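Local structure of StAR-related lipid transfer protein 13 (Homo sapiens, 2PSO) at residues W52-F65 and P73-A85. The protein acts as a GTPase-activating protein for RhoA and perhaps Cdc42, and this piece of it is its lipid-binding START domain. Numbering follows the deposited sequence.
Sequences WVTCSSTDNTDLAF and PLKLWKASVEVEA
An antiparallel beta hairpin of the START domain pairs strand 62-65 with strand 76-83, with Trp52 against Lys78 on one face and Phe65 against Trp77 on the other. The axes of strand 62-65 and strand 76-83 run at 167° and approach to 4.7 Å. The pairing is uneven: Ser80 N donates to Asp62 O at 2.9 Å and Lys78 N to Ala64 O at 3.1 Å, whereas the return bonds from Asp62 N to Ser80 O and from Ala64 N to Lys78 O are weak. On the face that carries Ala64 and Lys78, the lysine chain starts with CG anti to the backbone N (chi1 179°), then bends at chi3 and chi4 to cross the Trp52 indole at about a right angle. Lys78 CE thereby sits 3.6 Å above the ring plane, a CH-pi contact, and its NZ lies over the five-membered ring as a cation-pi partner. The far rim of the indole meets Leu76, with Trp52 CH2 3.7 Å from Leu76 CD2. A serine in place of Trp52 would probably leave the Lys78 chain without the flat surface it lies on and open a gap beside Leu76. On the reverse face, Phe65 and Trp77 form an offset edge-to-face pair, the edge of Phe65 toward the face of Trp77 with the planes inclined at 61°; Phe65 CB lies over the six-membered ring of Trp77, while Cys55 SG reaches its edge, 4.1 Å from Trp77 CZ3. Lys75, extended alongside Phe65, brings NZ to 4.4 Å from the Phe65 ring centroid in an off-centre cation-pi contact, and that NZ also bonds Ser207 O. Strand 53-55 pairs with the outer side of strand 62-66, strand 188-196 continues the sheet beyond strand 76-83, and from helix 209-223 the Phe210 ring meets that of Trp77 and Val218 touches Val81.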
ATOM      1  N   TRP A  52       7.647   4.742  14.050  1.00 37.30           N
ATOM      2  CA  TRP A  52       6.338   4.191  13.727  1.00 35.62           C
ATOM      3  C   TRP A  52       5.321   4.284  14.846  1.00 32.46           C
ATOM      4  O   TRP A  52       5.532   3.726  15.916  1.00 35.16           O
ATOM      5  CB  TRP A  52       6.457   2.735  13.238  1.00 34.98           C
ATOM      6  CG  TRP A  52       7.151   2.592  11.888  1.00 35.07           C
ATOM      7  CD1 TRP A  52       8.412   2.126  11.675  1.00 35.41           C
ATOM      8  CD2 TRP A  52       6.620   2.920  10.590  1.00 33.40           C
ATOM      9  NE1 TRP A  52       8.703   2.148  10.336  1.00 37.40           N
ATOM     10  CE2 TRP A  52       7.618   2.621   9.645  1.00 35.48           C
ATOM     11  CE3 TRP A  52       5.405   3.430  10.140  1.00 33.71           C
ATOM     12  CZ2 TRP A  52       7.446   2.826   8.272  1.00 33.37           C
ATOM     13  CZ3 TRP A  52       5.233   3.624   8.774  1.00 35.40           C
ATOM     14  CH2 TRP A  52       6.254   3.324   7.860  1.00 33.93           C
ATOM     15  N   VAL A  53       4.203   4.956  14.586  1.00 28.99           N
ATOM     16  CA  VAL A  53       3.116   5.051  15.571  1.00 30.68           C
ATOM     17  C   VAL A  53       2.014   4.025  15.310  1.00 31.15           C
ATOM     18  O   VAL A  53       1.319   4.124  14.296  1.00 36.02           O
ATOM     19  CB  VAL A  53       2.465   6.448  15.553  1.00 29.91           C
ATOM     20  CG1 VAL A  53       1.279   6.485  16.494  1.00 26.19           C
ATOM     21  CG2 VAL A  53       3.490   7.515  15.901  1.00 28.77           C
ATOM     22  N   THR A  54       1.830   3.070  16.223  1.00 26.15           N
ATOM     23  CA  THR A  54       0.905   1.959  15.989  1.00 25.54           C
ATOM     24  C   THR A  54      -0.590   2.310  16.058  1.00 24.60           C
ATOM     25  O   THR A  54      -0.976   3.266  16.685  1.00 27.67           O
ATOM     26  CB  THR A  54       1.265   0.729  16.873  1.00 27.38           C
ATOM     27  OG1 THR A  54       0.667   0.829  18.170  1.00 28.14           O
ATOM     28  CG2 THR A  54       2.774   0.626  17.024  1.00 28.27           C
ATOM     29  N   CYS A  55      -1.430   1.540  15.379  1.00 27.90           N
ATOM     30  CA  CYS A  55      -2.872   1.775  15.396  1.00 29.54           C
ATOM     31  C   CYS A  55      -3.649   0.527  15.716  1.00 32.43           C
ATOM     32  O   CYS A  55      -3.123  -0.579  15.668  1.00 33.77           O
ATOM     33  CB  CYS A  55      -3.368   2.267  14.051  1.00 29.66           C
ATOM     34  SG  CYS A  55      -2.449   3.643  13.437  1.00 34.24           S
ATOM     35  N   SER A  56      -4.918   0.731  16.048  1.00 34.42           N
ATOM     36  CA  SER A  56      -5.853  -0.344  16.221  1.00 33.29           C
ATOM     37  C   SER A  56      -6.231  -0.786  14.811  1.00 35.05           C
ATOM     38  O   SER A  56      -6.412   0.050  13.913  1.00 32.12           O
ATOM     39  CB  SER A  56      -7.079   0.160  16.969  1.00 33.15           C
ATOM     40  OG  SER A  56      -7.947  -0.919  17.244  1.00 36.76           O
ATOM     41  N   SER A  57      -6.358  -2.094  14.618  1.00 35.35           N
ATOM     42  CA  SER A  57      -6.532  -2.635  13.288  1.00 36.74           C
ATOM     43  C   SER A  57      -7.414  -3.871  13.373  1.00 39.12           C
ATOM     44  O   SER A  57      -7.264  -4.665  14.297  1.00 42.32           O
ATOM     45  CB  SER A  57      -5.163  -3.041  12.787  1.00 36.92           C
ATOM     46  OG  SER A  57      -5.060  -2.820  11.409  1.00 38.40           O
ATOM     47  N   THR A  58      -8.319  -4.064  12.420  1.00 38.35           N
ATOM     48  CA  THR A  58      -9.166  -5.259  12.478  1.00 38.83           C
ATOM     49  C   THR A  58      -8.609  -6.412  11.652  1.00 38.86           C
ATOM     50  O   THR A  58      -7.649  -6.247  10.882  1.00 32.89           O
ATOM     51  CB  THR A  58     -10.600  -5.014  11.981  1.00 39.14           C
ATOM     52  OG1 THR A  58     -10.569  -4.790  10.566  1.00 43.65           O
ATOM     53  CG2 THR A  58     -11.225  -3.828  12.666  1.00 38.60           C
ATOM     54  N   ASP A  59      -9.236  -7.580  11.846  1.00 39.51           N
ATOM     55  CA  ASP A  59      -9.052  -8.743  10.990  1.00 38.02           C
ATOM     56  C   ASP A  59      -7.577  -9.127  10.987  1.00 37.91           C
ATOM     57  O   ASP A  59      -6.960  -9.320   9.937  1.00 37.60           O
ATOM     58  CB  ASP A  59      -9.608  -8.431   9.591  1.00 38.94           C
ATOM     59  CG  ASP A  59      -9.609  -9.631   8.646  1.00 41.38           C
ATOM     60  OD1 ASP A  59      -9.630 -10.820   9.075  1.00 38.66           O
ATOM     61  OD2 ASP A  59      -9.591  -9.346   7.432  1.00 43.53           O
ATOM     62  N   ASN A  60      -7.017  -9.186  12.191  1.00 37.94           N
ATOM     63  CA  ASN A  60      -5.676  -9.710  12.417  1.00 39.15           C
ATOM     64  C   ASN A  60      -4.555  -9.036  11.616  1.00 36.94           C
ATOM     65  O   ASN A  60      -3.732  -9.711  11.029  1.00 37.93           O
ATOM     66  CB  ASN A  60      -5.673 -11.210  12.144  1.00 42.77           C
ATOM     67  CG  ASN A  60      -5.175 -12.005  13.317  1.00 46.60           C
ATOM     68  OD1 ASN A  60      -4.125 -11.706  13.878  1.00 48.69           O
ATOM     69  ND2 ASN A  60      -5.933 -13.026  13.707  1.00 48.42           N
ATOM     70  N   THR A  61      -4.526  -7.709  11.586  1.00 33.88           N
ATOM     71  CA  THR A  61      -3.474  -6.999  10.870  1.00 30.10           C
ATOM     72  C   THR A  61      -2.710  -6.096  11.815  1.00 30.23           C
ATOM     73  O   THR A  61      -3.259  -5.642  12.804  1.00 32.17           O
ATOM     74  CB  THR A  61      -4.069  -6.103   9.796  1.00 27.19           C
ATOM     75  OG1 THR A  61      -5.283  -5.556  10.301  1.00 26.60           O
ATOM     76  CG2 THR A  61      -4.407  -6.904   8.579  1.00 27.49           C
ATOM     77  N   ASP A  62      -1.448  -5.832  11.496  1.00 30.20           N
ATOM     78  CA  ASP A  62      -0.665  -4.813  12.173  1.00 29.39           C
ATOM     79  C   ASP A  62      -0.583  -3.533  11.344  1.00 31.14           C
ATOM     80  O   ASP A  62       0.052  -3.519  10.296  1.00 35.63           O
ATOM     81  CB  ASP A  62       0.734  -5.339  12.449  1.00 29.87           C
ATOM     82  CG  ASP A  62       0.787  -6.242  13.683  1.00 37.12           C
ATOM     83  OD1 ASP A  62      -0.268  -6.806  14.103  1.00 37.54           O
ATOM     84  OD2 ASP A  62       1.896  -6.393  14.241  1.00 38.34           O
ATOM     85  N   LEU A  63      -1.209  -2.459  11.822  1.00 30.61           N
ATOM     86  CA  LEU A  63      -1.103  -1.122  11.209  1.00 28.73           C
ATOM     87  C   LEU A  63      -0.211  -0.140  12.011  1.00 31.00           C
ATOM     88  O   LEU A  63      -0.073  -0.273  13.238  1.00 30.12           O
ATOM     89  CB  LEU A  63      -2.496  -0.532  11.119  1.00 28.16           C
ATOM     90  CG  LEU A  63      -2.696   0.656  10.202  1.00 25.26           C
ATOM     91  CD1 LEU A  63      -1.998   0.361   8.907  1.00 20.40           C
ATOM     92  CD2 LEU A  63      -4.197   0.836  10.020  1.00 23.92           C
ATOM     93  N   ALA A  64       0.381   0.841  11.317  1.00 30.93           N
ATOM     94  CA  ALA A  64       1.197   1.898  11.939  1.00 28.30           C
ATOM     95  C   ALA A  64       1.430   3.045  10.962  1.00 29.46           C
ATOM     96  O   ALA A  64       1.292   2.859   9.755  1.00 27.48           O
ATOM     97  CB  ALA A  64       2.524   1.356  12.415  1.00 27.16           C
ATOM     98  N   PHE A  65       1.756   4.240  11.469  1.00 31.07           N
ATOM     99  CA  PHE A  65       2.132   5.322  10.555  1.00 32.48           C
ATOM    100  C   PHE A  65       3.342   6.121  10.966  1.00 32.92           C
ATOM    101  O   PHE A  65       3.969   5.864  11.990  1.00 37.91           O
ATOM    102  CB  PHE A  65       0.970   6.246  10.208  1.00 32.04           C
ATOM    103  CG  PHE A  65       0.383   6.956  11.378  1.00 34.85           C
ATOM    104  CD1 PHE A  65       0.885   8.192  11.789  1.00 35.36           C
ATOM    105  CD2 PHE A  65      -0.710   6.431  12.040  1.00 34.86           C
ATOM    106  CE1 PHE A  65       0.337   8.863  12.851  1.00 32.88           C
ATOM    107  CE2 PHE A  65      -1.279   7.115  13.114  1.00 35.97           C
ATOM    108  CZ  PHE A  65      -0.744   8.327  13.523  1.00 33.97           C
ATOM    109  N   PRO A  73       1.824  16.813   4.368  1.00 59.18           N
ATOM    110  CA  PRO A  73       0.896  16.276   5.373  1.00 57.74           C
ATOM    111  C   PRO A  73       0.655  14.763   5.262  1.00 57.15           C
ATOM    112  O   PRO A  73       0.363  14.116   6.272  1.00 55.52           O
ATOM    113  CB  PRO A  73      -0.407  17.037   5.092  1.00 58.04           C
ATOM    114  CG  PRO A  73      -0.276  17.536   3.680  1.00 58.05           C
ATOM    115  CD  PRO A  73       1.178  17.841   3.527  1.00 58.84           C
ATOM    116  N   LEU A  74       0.787  14.208   4.055  1.00 56.55           N
ATOM    117  CA  LEU A  74       0.509  12.779   3.827  1.00 54.37           C
ATOM    118  C   LEU A  74       1.392  11.858   4.643  1.00 51.03           C
ATOM    119  O   LEU A  74       2.614  12.024   4.694  1.00 49.68           O
ATOM    120  CB  LEU A  74       0.607  12.415   2.345  1.00 53.22           C
ATOM    121  CG  LEU A  74      -0.640  12.778   1.534  1.00 53.74           C
ATOM    122  CD1 LEU A  74      -0.315  12.842   0.048  1.00 53.84           C
ATOM    123  CD2 LEU A  74      -1.820  11.832   1.816  1.00 51.42           C
ATOM    124  N   LYS A  75       0.753  10.893   5.291  1.00 48.05           N
ATOM    125  CA  LYS A  75       1.472   9.957   6.132  1.00 47.11           C
ATOM    126  C   LYS A  75       2.035   8.772   5.345  1.00 44.41           C
ATOM    127  O   LYS A  75       1.562   8.436   4.251  1.00 44.67           O
ATOM    128  CB  LYS A  75       0.575   9.485   7.276  1.00 48.55           C
ATOM    129  CG  LYS A  75       0.392  10.531   8.360  1.00 52.66           C
ATOM    130  CD  LYS A  75      -0.850  10.258   9.209  1.00 57.04           C
ATOM    131  CE  LYS A  75      -1.302  11.512   9.964  1.00 58.83           C
ATOM    132  NZ  LYS A  75      -2.290  11.197  11.033  1.00 59.28           N
ATOM    133  N   LEU A  76       3.071   8.163   5.901  1.00 38.68           N
ATOM    134  CA  LEU A  76       3.605   6.943   5.353  1.00 36.04           C
ATOM    135  C   LEU A  76       3.000   5.835   6.177  1.00 36.05           C
ATOM    136  O   LEU A  76       3.191   5.804   7.387  1.00 40.46           O
ATOM    137  CB  LEU A  76       5.108   6.920   5.557  1.00 34.98           C
ATOM    138  CG  LEU A  76       5.881   5.773   4.924  1.00 34.19           C
ATOM    139  CD1 LEU A  76       5.746   5.849   3.408  1.00 33.38           C
ATOM    140  CD2 LEU A  76       7.355   5.843   5.329  1.00 34.20           C
ATOM    141  N   TRP A  77       2.279   4.921   5.550  1.00 33.61           N
ATOM    142  CA  TRP A  77       1.688   3.814   6.302  1.00 31.62           C
ATOM    143  C   TRP A  77       2.410   2.490   6.160  1.00 29.15           C
ATOM    144  O   TRP A  77       3.182   2.288   5.236  1.00 26.63           O
ATOM    145  CB  TRP A  77       0.268   3.600   5.874  1.00 31.99           C
ATOM    146  CG  TRP A  77      -0.594   4.750   6.144  1.00 34.57           C
ATOM    147  CD1 TRP A  77      -0.834   5.810   5.323  1.00 33.59           C
ATOM    148  CD2 TRP A  77      -1.369   4.964   7.319  1.00 34.02           C
ATOM    149  NE1 TRP A  77      -1.736   6.658   5.910  1.00 33.50           N
ATOM    150  CE2 TRP A  77      -2.077   6.160   7.139  1.00 31.76           C
ATOM    151  CE3 TRP A  77      -1.537   4.252   8.512  1.00 35.03           C
ATOM    152  CZ2 TRP A  77      -2.933   6.666   8.101  1.00 31.98           C
ATOM    153  CZ3 TRP A  77      -2.396   4.754   9.469  1.00 33.43           C
ATOM    154  CH2 TRP A  77      -3.080   5.950   9.260  1.00 33.08           C
ATOM    155  N   LYS A  78       2.114   1.581   7.082  1.00 29.33           N
ATOM    156  CA  LYS A  78       2.747   0.276   7.127  1.00 27.94           C
ATOM    157  C   LYS A  78       1.774  -0.747   7.669  1.00 27.73           C
ATOM    158  O   LYS A  78       1.482  -0.729   8.855  1.00 33.18           O
ATOM    159  CB  LYS A  78       3.981   0.325   8.019  1.00 25.37           C
ATOM    160  CG  LYS A  78       4.698  -0.993   8.149  1.00 27.51           C
ATOM    161  CD  LYS A  78       6.097  -0.814   8.722  1.00 29.57           C
ATOM    162  CE  LYS A  78       6.076  -0.713  10.227  1.00 30.49           C
ATOM    163  NZ  LYS A  78       5.911  -2.059  10.846  1.00 31.52           N
ATOM    164  N   ALA A  79       1.284  -1.638   6.807  1.00 28.75           N
ATOM    165  CA  ALA A  79       0.407  -2.739   7.230  1.00 29.92           C
ATOM    166  C   ALA A  79       1.044  -4.123   7.072  1.00 34.06           C
ATOM    167  O   ALA A  79       1.867  -4.331   6.179  1.00 37.33           O
ATOM    168  CB  ALA A  79      -0.903  -2.686   6.504  1.00 26.03           C
ATOM    169  N   SER A  80       0.658  -5.060   7.945  1.00 35.31           N
ATOM    170  CA  SER A  80       1.184  -6.436   7.944  1.00 33.33           C
ATOM    171  C   SER A  80       0.150  -7.552   8.049  1.00 34.96           C
ATOM    172  O   SER A  80      -0.976  -7.332   8.499  1.00 33.96           O
ATOM    173  CB  SER A  80       2.137  -6.619   9.090  1.00 31.46           C
ATOM    174  OG  SER A  80       3.386  -6.131   8.709  1.00 36.51           O
ATOM    175  N   VAL A  81       0.555  -8.751   7.625  1.00 33.93           N
ATOM    176  CA  VAL A  81      -0.181  -9.981   7.872  1.00 32.07           C
ATOM    177  C   VAL A  81       0.779 -11.136   7.791  1.00 32.90           C
ATOM    178  O   VAL A  81       1.878 -11.012   7.242  1.00 32.82           O
ATOM    179  CB  VAL A  81      -1.222 -10.280   6.804  1.00 33.59           C
ATOM    180  CG1 VAL A  81      -2.565  -9.635   7.116  1.00 32.57           C
ATOM    181  CG2 VAL A  81      -0.700  -9.894   5.464  1.00 36.49           C
ATOM    182  N   GLU A  82       0.354 -12.266   8.348  1.00 35.68           N
ATOM    183  CA  GLU A  82       1.028 -13.529   8.136  1.00 37.25           C
ATOM    184  C   GLU A  82       0.231 -14.256   7.047  1.00 36.40           C
ATOM    185  O   GLU A  82      -0.990 -14.390   7.145  1.00 35.19           O
ATOM    186  CB  GLU A  82       1.091 -14.336   9.437  1.00 37.08           C
ATOM    187  CG  GLU A  82       2.001 -15.569   9.351  1.00 43.33           C
ATOM    188  CD  GLU A  82       1.967 -16.471  10.597  1.00 44.44           C
ATOM    189  OE1 GLU A  82       2.320 -15.993  11.700  1.00 46.99           O
ATOM    190  OE2 GLU A  82       1.607 -17.670  10.465  1.00 47.62           O
ATOM    191  N   VAL A  83       0.895 -14.690   5.982  1.00 37.37           N
ATOM    192  CA  VAL A  83       0.159 -15.390   4.931  1.00 39.57           C
ATOM    193  C   VAL A  83       0.661 -16.806   4.726  1.00 40.67           C
ATOM    194  O   VAL A  83       1.872 -17.049   4.746  1.00 40.03           O
ATOM    195  CB  VAL A  83       0.109 -14.594   3.601  1.00 39.55           C
ATOM    196  CG1 VAL A  83       1.276 -13.669   3.499  1.00 40.61           C
ATOM    197  CG2 VAL A  83       0.051 -15.530   2.402  1.00 39.68           C
ATOM    198  N   GLU A  84      -0.293 -17.728   4.557  1.00 43.59           N
ATOM    199  CA  GLU A  84      -0.030 -19.171   4.391  1.00 45.67           C
ATOM    200  C   GLU A  84       0.497 -19.561   3.006  1.00 41.89           C
ATOM    201  O   GLU A  84      -0.147 -20.329   2.293  1.00 44.13           O
ATOM    202  CB  GLU A  84      -1.310 -19.976   4.664  1.00 50.74           C
ATOM    203  CG  GLU A  84      -1.871 -19.842   6.087  1.00 56.84           C
ATOM    204  CD  GLU A  84      -0.912 -20.363   7.149  1.00 59.63           C
ATOM    205  OE1 GLU A  84      -0.617 -21.581   7.133  1.00 58.62           O
ATOM    206  OE2 GLU A  84      -0.461 -19.545   7.994  1.00 62.31           O
ATOM    207  N   ALA A  85       1.664 -19.043   2.644  1.00 35.89           N
ATOM    208  CA  ALA A  85       2.313 -19.366   1.386  1.00 31.27           C
ATOM    209  C   ALA A  85       3.747 -18.833   1.462  1.00 29.25           C
ATOM    210  O   ALA A  85       4.000 -17.809   2.093  1.00 29.28           O
ATOM    211  CB  ALA A  85       1.559 -18.726   0.219  1.00 31.23           C
TER